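Local coordinates for 3',5'-cyclic-nucleotide phosphodiesterase 1 (Saccharomyces cerevisiae, PDB 4OJV), which belongs to the class-II cyclic-nucleotide phosphodiesterases, a family of the metallo-hydrolase/oxidoreductase clan, and carries a pair of zinc ions, at residues A[84-90]-A[364-369]; A[226-230]-A[260-264]. The contacts are given in a common frame with arbitrary orientation. Numbering follows the deposited sequence.

Contact 1 of 2, residues A[84-90]-A[364-369]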
ATOM      1  N   LEU A  84      21.955 -10.841 -17.224  1.00 15.69           N
ATOM      2  CA  LEU A  84      20.571 -10.384 -17.258  1.00 14.72           C
ATOM      3  C   LEU A  84      20.428  -9.079 -18.025  1.00 14.19           C
ATOM      4  O   LEU A  84      21.131  -8.110 -17.759  1.00 15.70           O
ATOM      5  CB  LEU A  84      20.031 -10.210 -15.839  1.00 14.22           C
ATOM      6  CG  LEU A  84      18.560  -9.798 -15.742  1.00 13.56           C
ATOM      7  CD1 LEU A  84      17.650 -10.919 -16.236  1.00 16.22           C
ATOM      8  CD2 LEU A  84      18.241  -9.416 -14.304  1.00 15.06           C
ATOM      9  N   ASN A  85      19.487  -9.066 -18.963  1.00 14.48           N
ATOM     10  CA  ASN A  85      19.179  -7.876 -19.726  1.00 14.64           C
ATOM     11  C   ASN A  85      18.172  -7.041 -18.924  1.00 13.49           C
ATOM     12  O   ASN A  85      16.966  -7.323 -18.918  1.00 13.61           O
ATOM     13  CB  ASN A  85      18.620  -8.280 -21.094  1.00 15.84           C
ATOM     14  CG  ASN A  85      18.554  -7.126 -22.070  1.00 16.92           C
ATOM     15  OD1 ASN A  85      18.533  -5.961 -21.679  1.00 18.58           O
ATOM     16  ND2 ASN A  85      18.517  -7.451 -23.366  1.00 20.31           N
ATOM     17  N   ILE A  86      18.686  -6.023 -18.247  1.00 13.85           N
ATOM     18  CA  ILE A  86      17.912  -5.207 -17.319  1.00 13.34           C
ATOM     19  C   ILE A  86      18.257  -3.738 -17.515  1.00 14.03           C
ATOM     20  O   ILE A  86      19.404  -3.389 -17.823  1.00 17.54           O
ATOM     21  CB  ILE A  86      18.175  -5.652 -15.855  1.00 13.76           C
ATOM     22  CG1 ILE A  86      17.342  -4.852 -14.839  1.00 14.03           C
ATOM     23  CG2 ILE A  86      19.668  -5.616 -15.523  1.00 15.45           C
ATOM     24  CD1 ILE A  86      17.384  -5.439 -13.440  1.00 15.13           C
ATOM     25  N   GLN A  87      17.265  -2.879 -17.342  1.00 13.66           N
ATOM     26  CA  GLN A  87      17.492  -1.450 -17.365  1.00 15.19           C
ATOM     27  C   GLN A  87      16.722  -0.787 -16.242  1.00 14.34           C
ATOM     28  O   GLN A  87      15.669  -1.271 -15.838  1.00 14.65           O
ATOM     29  CB  GLN A  87      17.073  -0.862 -18.713  1.00 17.96           C
ATOM     30  CG  GLN A  87      17.797  -1.454 -19.921  1.00 22.72           C
ATOM     31  CD  GLN A  87      19.192  -0.884 -20.149  1.00 22.91           C
ATOM     32  OE1 GLN A  87      20.053  -0.926 -19.263  1.00 32.02           O
ATOM     33  NE2 GLN A  87      19.423  -0.367 -21.340  1.00 39.50           N
ATOM     34  N   LYS A  88      17.249   0.314 -15.727  1.00 15.21           N
ATOM     35  CA  LYS A  88      16.522   1.126 -14.769  1.00 14.48           C
ATOM     36  C   LYS A  88      15.436   1.899 -15.493  1.00 14.94           C
ATOM     37  O   LYS A  88      15.647   2.399 -16.602  1.00 16.79           O
ATOM     38  CB  LYS A  88      17.471   2.103 -14.069  1.00 17.27           C
ATOM     39  CG  LYS A  88      16.815   2.906 -12.959  1.00 18.05           C
ATOM     40  CD  LYS A  88      17.786   3.859 -12.282  1.00 21.87           C
ATOM     41  CE  LYS A  88      17.083   4.614 -11.167  1.00 25.42           C
ATOM     42  NZ  LYS A  88      18.028   5.374 -10.306  1.00 30.35           N
ATOM     43  N   GLY A  89      14.274   2.006 -14.856  1.00 14.53           N
ATOM     44  CA  GLY A  89      13.176   2.794 -15.375  1.00 15.17           C
ATOM     45  C   GLY A  89      12.303   2.066 -16.371  1.00 13.72           C
ATOM     46  O   GLY A  89      12.439   0.851 -16.580  1.00 14.48           O
ATOM     47  N   LEU A  90      11.373   2.814 -16.950  1.00 14.75           N
ATOM     48  CA  LEU A  90      10.482   2.298 -17.975  1.00 14.99           C
ATOM     49  C   LEU A  90      11.234   2.199 -19.294  1.00 15.15           C
ATOM     50  O   LEU A  90      12.173   2.963 -19.541  1.00 17.39           O
ATOM     51  CB  LEU A  90       9.257   3.204 -18.120  1.00 16.06           C
ATOM     52  CG  LEU A  90       8.411   3.350 -16.852  1.00 16.76           C
ATOM     53  CD1 LEU A  90       7.465   4.537 -16.949  1.00 20.15           C
ATOM     54  CD2 LEU A  90       7.647   2.075 -16.526  1.00 17.03           C
ATOM     55  N   GLY A 364      11.432  -0.965  -9.961  1.00 11.38           N
ATOM     56  CA  GLY A 364      11.908   0.207 -10.684  1.00 12.76           C
ATOM     57  C   GLY A 364      12.804  -0.143 -11.856  1.00 11.86           C
ATOM     58  O   GLY A 364      13.511   0.724 -12.367  1.00 13.41           O
ATOM     59  N   HIS A 365      12.769  -1.404 -12.288  1.00 11.57           N
ATOM     60  CA  HIS A 365      13.575  -1.879 -13.412  1.00 11.40           C
ATOM     61  C   HIS A 365      12.739  -2.646 -14.388  1.00 11.58           C
ATOM     62  O   HIS A 365      11.689  -3.183 -14.027  1.00 11.62           O
ATOM     63  CB  HIS A 365      14.735  -2.741 -12.906  1.00 12.24           C
ATOM     64  CG  HIS A 365      15.714  -1.976 -12.068  1.00 12.47           C
ATOM     65  ND1 HIS A 365      15.470  -1.655 -10.783  1.00 13.84           N
ATOM     66  CD2 HIS A 365      16.938  -1.400 -12.396  1.00 14.58           C
ATOM     67  CE1 HIS A 365      16.504  -0.939 -10.306  1.00 16.09           C
ATOM     68  NE2 HIS A 365      17.392  -0.778 -11.299  1.00 16.23           N
ATOM     69  N   THR A 366      13.205  -2.705 -15.631  1.00 11.19           N
ATOM     70  CA  THR A 366      12.584  -3.480 -16.686  1.00 10.96           C
ATOM     71  C   THR A 366      13.523  -4.598 -17.124  1.00 11.14           C
ATOM     72  O   THR A 366      14.726  -4.380 -17.310  1.00 12.07           O
ATOM     73  CB  THR A 366      12.227  -2.576 -17.886  1.00 11.63           C
ATOM     74  OG1 THR A 366      11.361  -1.532 -17.430  1.00 12.32           O
ATOM     75  CG2 THR A 366      11.521  -3.364 -18.988  1.00 12.74           C
ATOM     76  N   LEU A 367      12.971  -5.798 -17.256  1.00 10.68           N
ATOM     77  CA  LEU A 367      13.698  -6.956 -17.779  1.00 11.02           C
ATOM     78  C   LEU A 367      13.290  -7.184 -19.219  1.00 10.83           C
ATOM     79  O   LEU A 367      12.126  -6.999 -19.574  1.00 12.32           O
ATOM     80  CB  LEU A 367      13.356  -8.218 -16.990  1.00 11.87           C
ATOM     81  CG  LEU A 367      13.434  -8.149 -15.472  1.00 13.18           C
ATOM     82  CD1 LEU A 367      13.081  -9.493 -14.857  1.00 15.90           C
ATOM     83  CD2 LEU A 367      14.826  -7.733 -15.053  1.00 15.77           C
ATOM     84  N   PHE A 368      14.247  -7.622 -20.034  1.00 12.07           N
ATOM     85  CA  PHE A 368      14.030  -7.862 -21.454  1.00 13.08           C
ATOM     86  C   PHE A 368      14.372  -9.320 -21.676  1.00 13.84           C
ATOM     87  O   PHE A 368      15.541  -9.693 -21.592  1.00 15.77           O
ATOM     88  CB  PHE A 368      14.919  -6.929 -22.286  1.00 14.90           C
ATOM     89  CG  PHE A 368      14.649  -5.464 -22.043  1.00 13.83           C
ATOM     90  CD1 PHE A 368      15.201  -4.812 -20.953  1.00 14.17           C
ATOM     91  CD2 PHE A 368      13.822  -4.742 -22.900  1.00 15.41           C
ATOM     92  CE1 PHE A 368      14.928  -3.471 -20.710  1.00 14.32           C
ATOM     93  CE2 PHE A 368      13.557  -3.398 -22.668  1.00 15.86           C
ATOM     94  CZ  PHE A 368      14.117  -2.759 -21.575  1.00 15.58           C
ATOM     95  N   LEU A 369      13.352 -10.141 -21.913  1.00 13.65           N
ATOM     96  CA  LEU A 369      13.520 -11.593 -21.968  1.00 14.37           C
ATOM     97  C   LEU A 369      12.974 -12.209 -23.245  1.00 14.39           C
ATOM     98  O   LEU A 369      13.539 -13.187 -23.754  1.00 15.63           O
ATOM     99  CB  LEU A 369      12.850 -12.252 -20.761  1.00 14.98           C
ATOM    100  CG  LEU A 369      13.312 -11.794 -19.376  1.00 15.61           C
ATOM    101  CD1 LEU A 369      12.460 -12.443 -18.295  1.00 18.43           C
ATOM    102  CD2 LEU A 369      14.787 -12.105 -19.168  1.00 18.92           C
ATOM    103  OXT LEU A 369      11.960 -11.759 -23.781  1.00 14.12           O
TER
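Leu84 opens the segment with an apolar contact, its CD2 lying 3.9 Å from CD2 of Leu367. Asn85 O accepts a hydrogen bond from Phe368 N at 3.0 Å. Residues 86-88 pair antiparallel with the C-terminal strand 365-368. Ile86 faces Leu367 in a non-hydrogen-bonded pair. Its CD1 is 3.8 Å from Leu367 CD2 and 3.8 Å from His365 CB. Gln87 and Thr366 form the hydrogen-bonded pair: Gln87 N to Thr366 O and Thr366 N to Gln87 O both measure 2.9 Å. Gln87 CG also touches Phe368 CE1 at 3.6 Å. Lys88 packs its CA 3.5 Å from CD2 of His365, whose NE2 is hydrogen-bonded to Glu63. At Gly89 phi is positive and the chain leaves the strand. Gly89 N still bonds to Gly364 O at 2.9 Å, and Thr366 OG1 donates to Gly89 O at 2.8 Å. The CA-to-CB bond of Leu90 points away from 364-369, and its side chain touches Leu47, Met50 and Leu51 of helix 44-53. Strand 86-88 is an edge strand of the mixed sheet within this chain. Strand 365-368 lies between it and strand 4-8, while Leu84 and Leu367 also reach Ile323 of strand 321-325.

Contact 2 of 2, residues A[226-230]-A[260-264]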
ATOM      1  N   THR A 226      -1.950 -19.023  -7.931  1.00 10.23           N
ATOM      2  CA  THR A 226      -1.980 -19.262  -9.370  1.00 10.50           C
ATOM      3  C   THR A 226      -0.603 -19.023  -9.955  1.00 11.14           C
ATOM      4  O   THR A 226       0.100 -18.098  -9.537  1.00 11.48           O
ATOM      5  CB  THR A 226      -2.957 -18.281 -10.060  1.00 11.80           C
ATOM      6  OG1 THR A 226      -4.171 -18.180  -9.306  1.00 12.39           O
ATOM      7  CG2 THR A 226      -3.284 -18.696 -11.499  1.00 12.03           C
ATOM      8  N   PHE A 227      -0.235 -19.864 -10.920  1.00 10.83           N
ATOM      9  CA  PHE A 227       0.883 -19.612 -11.821  1.00 11.16           C
ATOM     10  C   PHE A 227       0.291 -19.266 -13.186  1.00 10.67           C
ATOM     11  O   PHE A 227      -0.649 -19.930 -13.649  1.00 12.51           O
ATOM     12  CB  PHE A 227       1.714 -20.878 -11.999  1.00 11.97           C
ATOM     13  CG  PHE A 227       2.668 -21.202 -10.863  1.00 11.43           C
ATOM     14  CD1 PHE A 227       2.657 -20.541  -9.630  1.00 11.14           C
ATOM     15  CD2 PHE A 227       3.586 -22.237 -11.042  1.00 12.62           C
ATOM     16  CE1 PHE A 227       3.558 -20.895  -8.629  1.00 11.74           C
ATOM     17  CE2 PHE A 227       4.477 -22.594 -10.047  1.00 13.04           C
ATOM     18  CZ  PHE A 227       4.467 -21.925  -8.838  1.00 12.22           C
ATOM     19  N   TYR A 228       0.828 -18.233 -13.825  1.00 10.71           N
ATOM     20  CA  TYR A 228       0.408 -17.860 -15.169  1.00 11.13           C
ATOM     21  C   TYR A 228       1.510 -18.084 -16.180  1.00 11.62           C
ATOM     22  O   TYR A 228       2.626 -17.587 -16.010  1.00 12.10           O
ATOM     23  CB  TYR A 228       0.031 -16.381 -15.202  1.00 10.89           C
ATOM     24  CG  TYR A 228      -1.274 -16.037 -14.529  1.00 10.19           C
ATOM     25  CD1 TYR A 228      -2.490 -16.286 -15.158  1.00 10.63           C
ATOM     26  CD2 TYR A 228      -1.296 -15.431 -13.267  1.00 10.36           C
ATOM     27  CE1 TYR A 228      -3.691 -15.956 -14.554  1.00 10.64           C
ATOM     28  CE2 TYR A 228      -2.494 -15.102 -12.654  1.00 10.54           C
ATOM     29  CZ  TYR A 228      -3.688 -15.365 -13.303  1.00 10.20           C
ATOM     30  OH  TYR A 228      -4.905 -15.056 -12.732  1.00 11.32           O
ATOM     31  N   ILE A 229       1.184 -18.812 -17.247  1.00 11.67           N
ATOM     32  CA  ILE A 229       2.049 -18.874 -18.427  1.00 12.16           C
ATOM     33  C   ILE A 229       1.550 -17.859 -19.448  1.00 10.81           C
ATOM     34  O   ILE A 229       0.363 -17.853 -19.786  1.00 12.16           O
ATOM     35  CB  ILE A 229       2.063 -20.271 -19.089  1.00 12.24           C
ATOM     36  CG1 ILE A 229       2.396 -21.354 -18.054  1.00 13.47           C
ATOM     37  CG2 ILE A 229       3.030 -20.291 -20.278  1.00 13.85           C
ATOM     38  CD1 ILE A 229       2.316 -22.773 -18.582  1.00 14.37           C
ATOM     39  N   PHE A 230       2.451 -17.006 -19.928  1.00 10.46           N
ATOM     40  CA  PHE A 230       2.164 -16.131 -21.066  1.00 11.36           C
ATOM     41  C   PHE A 230       2.995 -16.599 -22.244  1.00 11.11           C
ATOM     42  O   PHE A 230       4.210 -16.698 -22.137  1.00 11.75           O
ATOM     43  CB  PHE A 230       2.447 -14.659 -20.742  1.00 11.79           C
ATOM     44  CG  PHE A 230       1.555 -14.103 -19.669  1.00 11.77           C
ATOM     45  CD1 PHE A 230       1.909 -14.205 -18.324  1.00 11.91           C
ATOM     46  CD2 PHE A 230       0.330 -13.528 -19.997  1.00 12.51           C
ATOM     47  CE1 PHE A 230       1.069 -13.711 -17.338  1.00 12.48           C
ATOM     48  CE2 PHE A 230      -0.514 -13.034 -19.012  1.00 13.10           C
ATOM     49  CZ  PHE A 230      -0.141 -13.136 -17.682  1.00 12.15           C
ATOM     50  N   PHE A 260       1.969 -28.828 -12.959  1.00 15.14           N
ATOM     51  CA  PHE A 260       2.460 -27.641 -13.630  1.00 14.25           C
ATOM     52  C   PHE A 260       3.776 -27.891 -14.371  1.00 13.79           C
ATOM     53  O   PHE A 260       3.888 -27.573 -15.563  1.00 14.06           O
ATOM     54  CB  PHE A 260       2.615 -26.467 -12.662  1.00 13.92           C
ATOM     55  CG  PHE A 260       3.087 -25.223 -13.347  1.00 12.81           C
ATOM     56  CD1 PHE A 260       2.197 -24.486 -14.126  1.00 12.79           C
ATOM     57  CD2 PHE A 260       4.417 -24.828 -13.292  1.00 13.31           C
ATOM     58  CE1 PHE A 260       2.618 -23.354 -14.805  1.00 12.20           C
ATOM     59  CE2 PHE A 260       4.845 -23.701 -13.970  1.00 13.40           C
ATOM     60  CZ  PHE A 260       3.946 -22.969 -14.728  1.00 13.20           C
ATOM     61  N   TRP A 261       4.774 -28.444 -13.677  1.00 14.18           N
ATOM     62  CA  TRP A 261       6.071 -28.661 -14.315  1.00 14.87           C
ATOM     63  C   TRP A 261       5.975 -29.638 -15.450  1.00 15.71           C
ATOM     64  O   TRP A 261       6.673 -29.488 -16.448  1.00 15.59           O
ATOM     65  CB  TRP A 261       7.139 -29.120 -13.328  1.00 14.74           C
ATOM     66  CG  TRP A 261       7.347 -28.208 -12.145  1.00 14.40           C
ATOM     67  CD1 TRP A 261       7.304 -28.556 -10.800  1.00 15.61           C
ATOM     68  CD2 TRP A 261       7.656 -26.771 -12.162  1.00 14.40           C
ATOM     69  NE1 TRP A 261       7.550 -27.463 -10.003  1.00 15.42           N
ATOM     70  CE2 TRP A 261       7.769 -26.362 -10.758  1.00 14.35           C
ATOM     71  CE3 TRP A 261       7.849 -25.819 -13.160  1.00 14.72           C
ATOM     72  CZ2 TRP A 261       8.054 -25.051 -10.394  1.00 16.07           C
ATOM     73  CZ3 TRP A 261       8.139 -24.502 -12.780  1.00 15.46           C
ATOM     74  CH2 TRP A 261       8.231 -24.131 -11.429  1.00 15.70           C
ATOM     75  N   SER A 262       5.107 -30.637 -15.300  1.00 15.97           N
ATOM     76  CA  SER A 262       4.876 -31.612 -16.368  1.00 16.37           C
ATOM     77  C   SER A 262       4.312 -30.927 -17.608  1.00 16.62           C
ATOM     78  O   SER A 262       4.755 -31.190 -18.728  1.00 18.15           O
ATOM     79  CB  SER A 262       3.943 -32.727 -15.898  1.00 18.80           C
ATOM     80  OG  SER A 262       4.546 -33.491 -14.867  1.00 24.47           O
ATOM     81  N   TYR A 263       3.356 -30.023 -17.406  1.00 16.46           N
ATOM     82  CA  TYR A 263       2.775 -29.274 -18.516  1.00 15.33           C
ATOM     83  C   TYR A 263       3.831 -28.422 -19.219  1.00 15.95           C
ATOM     84  O   TYR A 263       3.901 -28.396 -20.451  1.00 16.56           O
ATOM     85  CB  TYR A 263       1.624 -28.393 -18.017  1.00 16.56           C
ATOM     86  CG  TYR A 263       0.855 -27.688 -19.115  1.00 16.37           C
ATOM     87  CD1 TYR A 263       1.323 -26.499 -19.667  1.00 15.88           C
ATOM     88  CD2 TYR A 263      -0.350 -28.204 -19.589  1.00 18.40           C
ATOM     89  CE1 TYR A 263       0.625 -25.848 -20.671  1.00 16.20           C
ATOM     90  CE2 TYR A 263      -1.059 -27.559 -20.594  1.00 18.87           C
ATOM     91  CZ  TYR A 263      -0.570 -26.380 -21.129  1.00 17.09           C
ATOM     92  OH  TYR A 263      -1.268 -25.733 -22.125  1.00 19.49           O
ATOM     93  N   VAL A 264       4.660 -27.733 -18.435  1.00 14.31           N
ATOM     94  CA  VAL A 264       5.725 -26.902 -18.983  1.00 14.70           C
ATOM     95  C   VAL A 264       6.701 -27.747 -19.814  1.00 16.04           C
ATOM     96  O   VAL A 264       6.987 -27.415 -20.969  1.00 15.75           O
ATOM     97  CB  VAL A 264       6.462 -26.130 -17.862  1.00 14.56           C
ATOM     98  CG1 VAL A 264       7.701 -25.432 -18.391  1.00 15.05           C
ATOM     99  CG2 VAL A 264       5.526 -25.122 -17.205  1.00 15.02           C
TER
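Two side chains of strand 222-232, Phe227 and Ile229, project toward helix 256-267. The short segments run almost parallel, 7° apart, with their axes 11.4 Å from each other. Side chains fill this gap, and no hydrogen bond crosses it. Phe227 turns its ring edge into the face of Phe260, a T-shaped stack with centroids 4.9 Å apart and planes at 87°. Phe227 CB lies over the same ring in a CH-pi contact. This is helix-on-sheet packing, consistent with the alpha-beta/beta-alpha sandwich of the metallo-beta-lactamase superfamily. Alternate strand residues face the helix. Tyr228 points away from it, and its OH bonds to Ile126 O. The Phe227 side chain is about 11 Å from a bound zinc ion. Ile229 enters the hollow between Phe260, Tyr263 and Val264: its CG1 is 3.8 Å from Phe260 CE1, and its CD1 is 4.0 Å from Tyr263 CD1 and 4.2 Å from Val264 CG2. Farther along the Phe227 ring, CE2 comes within 4.3 Å of Trp261 CH2.

Overall arrangement
The chain begins with strand 4-8, which later receives the C-terminal strand beside it. Segment 84-90 comes after helix 44-53 and strands 64-66 and 73-75. Contact 1 closes its loop 274 residues later, at the C terminus. The chain meanwhile builds the rest of the eight-strand sheet and the seven-strand sheet. On the second sheet, contact 2 closes a shorter loop, with 29 residues between its segments, by laying helix 256-267 against strand 222-232. Contact 2 falls within the span of contact 1, and the two do not cross. Their centres are about 23 Å apart, and their nearest atoms about 9 Å. Contact 1 completes an edge of one sheet; contact 2 covers a face of the other.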